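Local structure of beta-N-acetylhexosaminidase (Arthrobacter aurescens, 3RCN) at residues A[401-413]-A[422-434]. The protein probably hydrolyses terminal non-reducing N-acetyl-D-hexosamine residues from N-acetyl-beta-D-hexosaminides, as a family 20 glycoside hydrolase. Residues are numbered along the deposited sequence; the frame is centred on the assembly and turned at random.
Sequences CPEHKLYLDHRQA and VGFVTTLQAVYEF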
# COMPACT_ATOMS: atom_id res chain seq x y z
N CYS A 401 -0.05 -23.19 16.81
CA CYS A 401 0.93 -22.23 16.37
C CYS A 401 2.16 -22.35 17.24
O CYS A 401 2.43 -21.47 18.06
CB CYS A 401 0.37 -20.81 16.40
SG CYS A 401 -0.61 -20.41 17.85
N PRO A 402 2.91 -23.44 17.09
CA PRO A 402 4.09 -23.67 17.94
C PRO A 402 5.11 -22.55 17.76
O PRO A 402 5.42 -22.18 16.64
CB PRO A 402 4.66 -24.99 17.41
CG PRO A 402 3.55 -25.63 16.65
CD PRO A 402 2.70 -24.52 16.11
N GLU A 403 5.63 -22.03 18.87
CA GLU A 403 6.63 -20.97 18.84
C GLU A 403 7.92 -21.39 18.15
O GLU A 403 8.64 -20.55 17.63
CB GLU A 403 6.95 -20.50 20.27
CG GLU A 403 8.02 -19.41 20.34
CD GLU A 403 8.56 -19.18 21.76
OE1 GLU A 403 8.26 -19.99 22.67
OE2 GLU A 403 9.28 -18.18 21.96
N HIS A 404 8.24 -22.67 18.16
CA HIS A 404 9.50 -23.11 17.57
C HIS A 404 9.34 -23.58 16.12
O HIS A 404 10.29 -24.10 15.52
CB HIS A 404 10.20 -24.16 18.44
CG HIS A 404 9.36 -25.36 18.74
ND1 HIS A 404 8.26 -25.31 19.56
CD2 HIS A 404 9.48 -26.64 18.33
CE1 HIS A 404 7.73 -26.52 19.65
NE2 HIS A 404 8.45 -27.34 18.91
N LYS A 405 8.14 -23.42 15.58
CA LYS A 405 7.83 -23.83 14.21
C LYS A 405 7.29 -22.67 13.37
O LYS A 405 7.83 -22.33 12.34
CB LYS A 405 6.82 -24.98 14.21
CG LYS A 405 7.30 -26.26 14.87
CD LYS A 405 8.58 -26.76 14.23
CE LYS A 405 8.93 -28.15 14.72
NZ LYS A 405 8.91 -28.21 16.20
N LEU A 406 6.15 -22.16 13.81
CA LEU A 406 5.32 -21.21 13.08
C LEU A 406 5.47 -19.71 13.36
O LEU A 406 4.58 -18.93 13.00
CB LEU A 406 3.85 -21.64 13.11
CG LEU A 406 3.64 -23.01 12.46
CD1 LEU A 406 2.16 -23.29 12.27
CD2 LEU A 406 4.36 -23.07 11.13
N TYR A 407 6.49 -19.30 14.12
CA TYR A 407 6.68 -17.87 14.39
C TYR A 407 7.58 -17.22 13.34
O TYR A 407 8.77 -17.54 13.23
CB TYR A 407 7.23 -17.62 15.81
CG TYR A 407 6.17 -17.68 16.90
CD1 TYR A 407 4.96 -18.33 16.69
CD2 TYR A 407 6.37 -17.07 18.13
CE1 TYR A 407 4.00 -18.37 17.67
CE2 TYR A 407 5.40 -17.11 19.13
CZ TYR A 407 4.22 -17.77 18.88
OH TYR A 407 3.24 -17.83 19.85
N LEU A 408 7.00 -16.31 12.56
CA LEU A 408 7.66 -15.79 11.37
C LEU A 408 8.53 -14.55 11.63
O LEU A 408 9.23 -14.09 10.73
CB LEU A 408 6.64 -15.50 10.27
CG LEU A 408 5.81 -16.70 9.80
CD1 LEU A 408 4.80 -16.29 8.72
CD2 LEU A 408 6.72 -17.80 9.30
N ASP A 409 8.47 -14.01 12.83
CA ASP A 409 9.42 -12.98 13.23
C ASP A 409 10.80 -13.61 13.46
O ASP A 409 11.80 -12.90 13.55
CB ASP A 409 8.93 -12.20 14.47
CG ASP A 409 8.59 -13.11 15.66
OD1 ASP A 409 9.00 -12.78 16.79
OD2 ASP A 409 7.89 -14.14 15.47
N HIS A 410 10.87 -14.93 13.50
CA HIS A 410 12.14 -15.61 13.76
C HIS A 410 12.99 -15.71 12.51
O HIS A 410 12.48 -15.95 11.42
CB HIS A 410 11.95 -17.02 14.33
CG HIS A 410 11.38 -17.04 15.71
ND1 HIS A 410 11.37 -18.17 16.49
CD2 HIS A 410 10.78 -16.07 16.45
CE1 HIS A 410 10.80 -17.90 17.65
NE2 HIS A 410 10.43 -16.63 17.65
N ARG A 411 14.30 -15.57 12.71
CA ARG A 411 15.30 -15.58 11.65
C ARG A 411 15.20 -16.79 10.72
O ARG A 411 14.96 -17.90 11.17
CB ARG A 411 16.69 -15.51 12.26
CG ARG A 411 17.08 -16.74 13.03
CD ARG A 411 17.85 -16.32 14.26
NE ARG A 411 18.14 -17.43 15.16
CZ ARG A 411 19.35 -17.94 15.36
NH1 ARG A 411 20.39 -17.44 14.71
NH2 ARG A 411 19.51 -18.94 16.21
N GLN A 412 15.40 -16.55 9.42
CA GLN A 412 15.20 -17.57 8.39
C GLN A 412 16.45 -18.36 8.08
O GLN A 412 16.43 -19.29 7.28
CB GLN A 412 14.66 -16.91 7.12
CG GLN A 412 13.44 -16.07 7.43
CD GLN A 412 12.73 -15.53 6.21
OE1 GLN A 412 12.52 -16.25 5.23
NE2 GLN A 412 12.35 -14.26 6.28
N ALA A 413 17.56 -17.99 8.70
CA ALA A 413 18.80 -18.73 8.50
C ALA A 413 19.75 -18.47 9.67
O ALA A 413 19.60 -17.49 10.39
CB ALA A 413 19.45 -18.33 7.18
N VAL A 422 16.48 -13.00 15.65
CA VAL A 422 15.87 -13.32 16.92
C VAL A 422 15.16 -14.66 16.82
O VAL A 422 14.78 -15.09 15.73
CB VAL A 422 14.83 -12.25 17.38
CG1 VAL A 422 15.50 -10.93 17.72
CG2 VAL A 422 13.73 -12.07 16.34
N GLY A 423 14.99 -15.33 17.95
CA GLY A 423 14.30 -16.59 17.97
C GLY A 423 15.16 -17.69 17.39
O GLY A 423 16.36 -17.54 17.22
N PHE A 424 14.51 -18.82 17.11
CA PHE A 424 15.16 -19.99 16.54
C PHE A 424 15.35 -19.84 15.04
O PHE A 424 14.62 -19.08 14.40
CB PHE A 424 14.33 -21.24 16.83
CG PHE A 424 13.82 -21.32 18.24
CD1 PHE A 424 14.71 -21.49 19.29
CD2 PHE A 424 12.47 -21.22 18.52
CE1 PHE A 424 14.25 -21.55 20.59
CE2 PHE A 424 12.01 -21.29 19.82
CZ PHE A 424 12.90 -21.46 20.85
N VAL A 425 16.30 -20.57 14.47
CA VAL A 425 16.39 -20.58 13.03
C VAL A 425 15.17 -21.35 12.54
O VAL A 425 15.00 -22.52 12.86
CB VAL A 425 17.64 -21.34 12.52
CG1 VAL A 425 17.62 -21.44 10.99
CG2 VAL A 425 18.91 -20.66 13.01
N THR A 426 14.34 -20.69 11.73
CA THR A 426 13.17 -21.35 11.18
C THR A 426 13.21 -21.17 9.68
O THR A 426 12.93 -20.08 9.16
CB THR A 426 11.90 -20.68 11.70
OG1 THR A 426 11.94 -20.57 13.13
CG2 THR A 426 10.65 -21.45 11.24
N THR A 427 13.46 -22.26 8.96
CA THR A 427 13.79 -22.11 7.55
C THR A 427 12.60 -22.45 6.68
O THR A 427 11.57 -22.93 7.17
CB THR A 427 14.96 -23.02 7.16
OG1 THR A 427 14.54 -24.39 7.28
CG2 THR A 427 16.15 -22.79 8.08
N LEU A 428 12.77 -22.25 5.38
CA LEU A 428 11.71 -22.55 4.43
C LEU A 428 11.38 -24.04 4.44
O LEU A 428 10.22 -24.43 4.41
CB LEU A 428 12.13 -22.11 3.03
CG LEU A 428 11.05 -22.33 1.98
CD1 LEU A 428 9.79 -21.51 2.31
CD2 LEU A 428 11.59 -21.96 0.62
N GLN A 429 12.42 -24.87 4.49
CA GLN A 429 12.22 -26.31 4.43
C GLN A 429 11.65 -26.83 5.75
O GLN A 429 10.72 -27.63 5.76
CB GLN A 429 13.53 -27.01 4.08
CG GLN A 429 13.46 -28.52 4.01
CD GLN A 429 14.83 -29.15 3.76
OE1 GLN A 429 14.95 -30.36 3.63
NE2 GLN A 429 15.87 -28.32 3.70
N ALA A 430 12.19 -26.36 6.87
CA ALA A 430 11.72 -26.77 8.18
C ALA A 430 10.21 -26.52 8.31
O ALA A 430 9.46 -27.39 8.72
CB ALA A 430 12.48 -26.04 9.27
N VAL A 431 9.80 -25.32 7.94
CA VAL A 431 8.41 -24.91 8.02
C VAL A 431 7.53 -25.73 7.07
O VAL A 431 6.34 -25.92 7.33
CB VAL A 431 8.30 -23.40 7.68
CG1 VAL A 431 7.08 -23.09 6.83
CG2 VAL A 431 8.33 -22.57 8.94
N TYR A 432 8.11 -26.20 5.97
CA TYR A 432 7.33 -26.94 4.98
C TYR A 432 7.10 -28.37 5.44
O TYR A 432 6.16 -29.03 5.00
CB TYR A 432 8.03 -26.97 3.63
CG TYR A 432 7.24 -27.68 2.54
CD1 TYR A 432 6.07 -27.12 2.02
CD2 TYR A 432 7.67 -28.90 2.01
CE1 TYR A 432 5.35 -27.76 1.02
CE2 TYR A 432 6.95 -29.55 1.01
CZ TYR A 432 5.79 -28.97 0.52
OH TYR A 432 5.07 -29.59 -0.46
N GLU A 433 7.99 -28.83 6.30
CA GLU A 433 7.91 -30.18 6.82
C GLU A 433 7.19 -30.29 8.17
O GLU A 433 7.09 -31.36 8.74
CB GLU A 433 9.31 -30.79 6.85
CG GLU A 433 9.90 -30.91 5.43
CD GLU A 433 11.25 -31.61 5.40
OE1 GLU A 433 11.84 -31.84 6.49
OE2 GLU A 433 11.72 -31.93 4.28
N PHE A 434 6.66 -29.17 8.66
CA PHE A 434 5.90 -29.11 9.92
C PHE A 434 4.60 -29.91 9.98
O PHE A 434 3.89 -30.03 8.98
CB PHE A 434 5.58 -27.65 10.25
CG PHE A 434 4.44 -27.49 11.23
CD1 PHE A 434 4.66 -27.48 12.60
CD2 PHE A 434 3.13 -27.34 10.76
CE1 PHE A 434 3.60 -27.33 13.49
CE2 PHE A 434 2.05 -27.20 11.65
CZ PHE A 434 2.29 -27.19 13.01
O HOH W 1 9.27 -20.40 14.92
O HOH W 2 12.23 -23.09 13.97
O HOH W 3 14.65 -12.64 13.23
O HOH W 4 15.02 -20.26 4.74
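Pro402 and Phe434 point toward each other from opposite directions, Pro402 CG 3.6 Å from Phe434 CE1. His404 packs CA and CB on the CD2–CE2 side of Phe424. Lys405 CB and CG pass obliquely by the CD1 corner of the Phe434 ring, and Leu406 lays CD1 over one face, offset toward the rim and 4.2 Å from the centroid of Phe434, a CH-pi contact. Two waters join residues 403-407 to Thr426 OG1: one also binds Glu403 O and Tyr407 N, the other His404 O and Val425 O. The His410 ring is sandwiched between Gly423 CA, 3.6 Å from its centroid and 7° off the normal, and Tyr407 CB on the opposite face. Arg411 pairs through its backbone, N to Val422 O (3.1 Å) and O from Thr426 N (2.9 Å). Its chi1 of 67° together with a bend at chi2 brings NE to Gly423 O at 2.7 Å, a bent bond (N-H...O 139°) from above the carbonyl plane, while Val425 CG2 sits over the guanidinium centre. Farther on, a water links Gln412 O to Leu428 N.

The contact thus closes the long loop following barrel strand 397-400, with the side chain of Glu403 about 7 Å from that of the predicted proton donor Glu316. Leu408 packs on strand 449-456, Val431 of helix 428-432 on helix 474-483, and strand 422-423 runs parallel to strand 531-532.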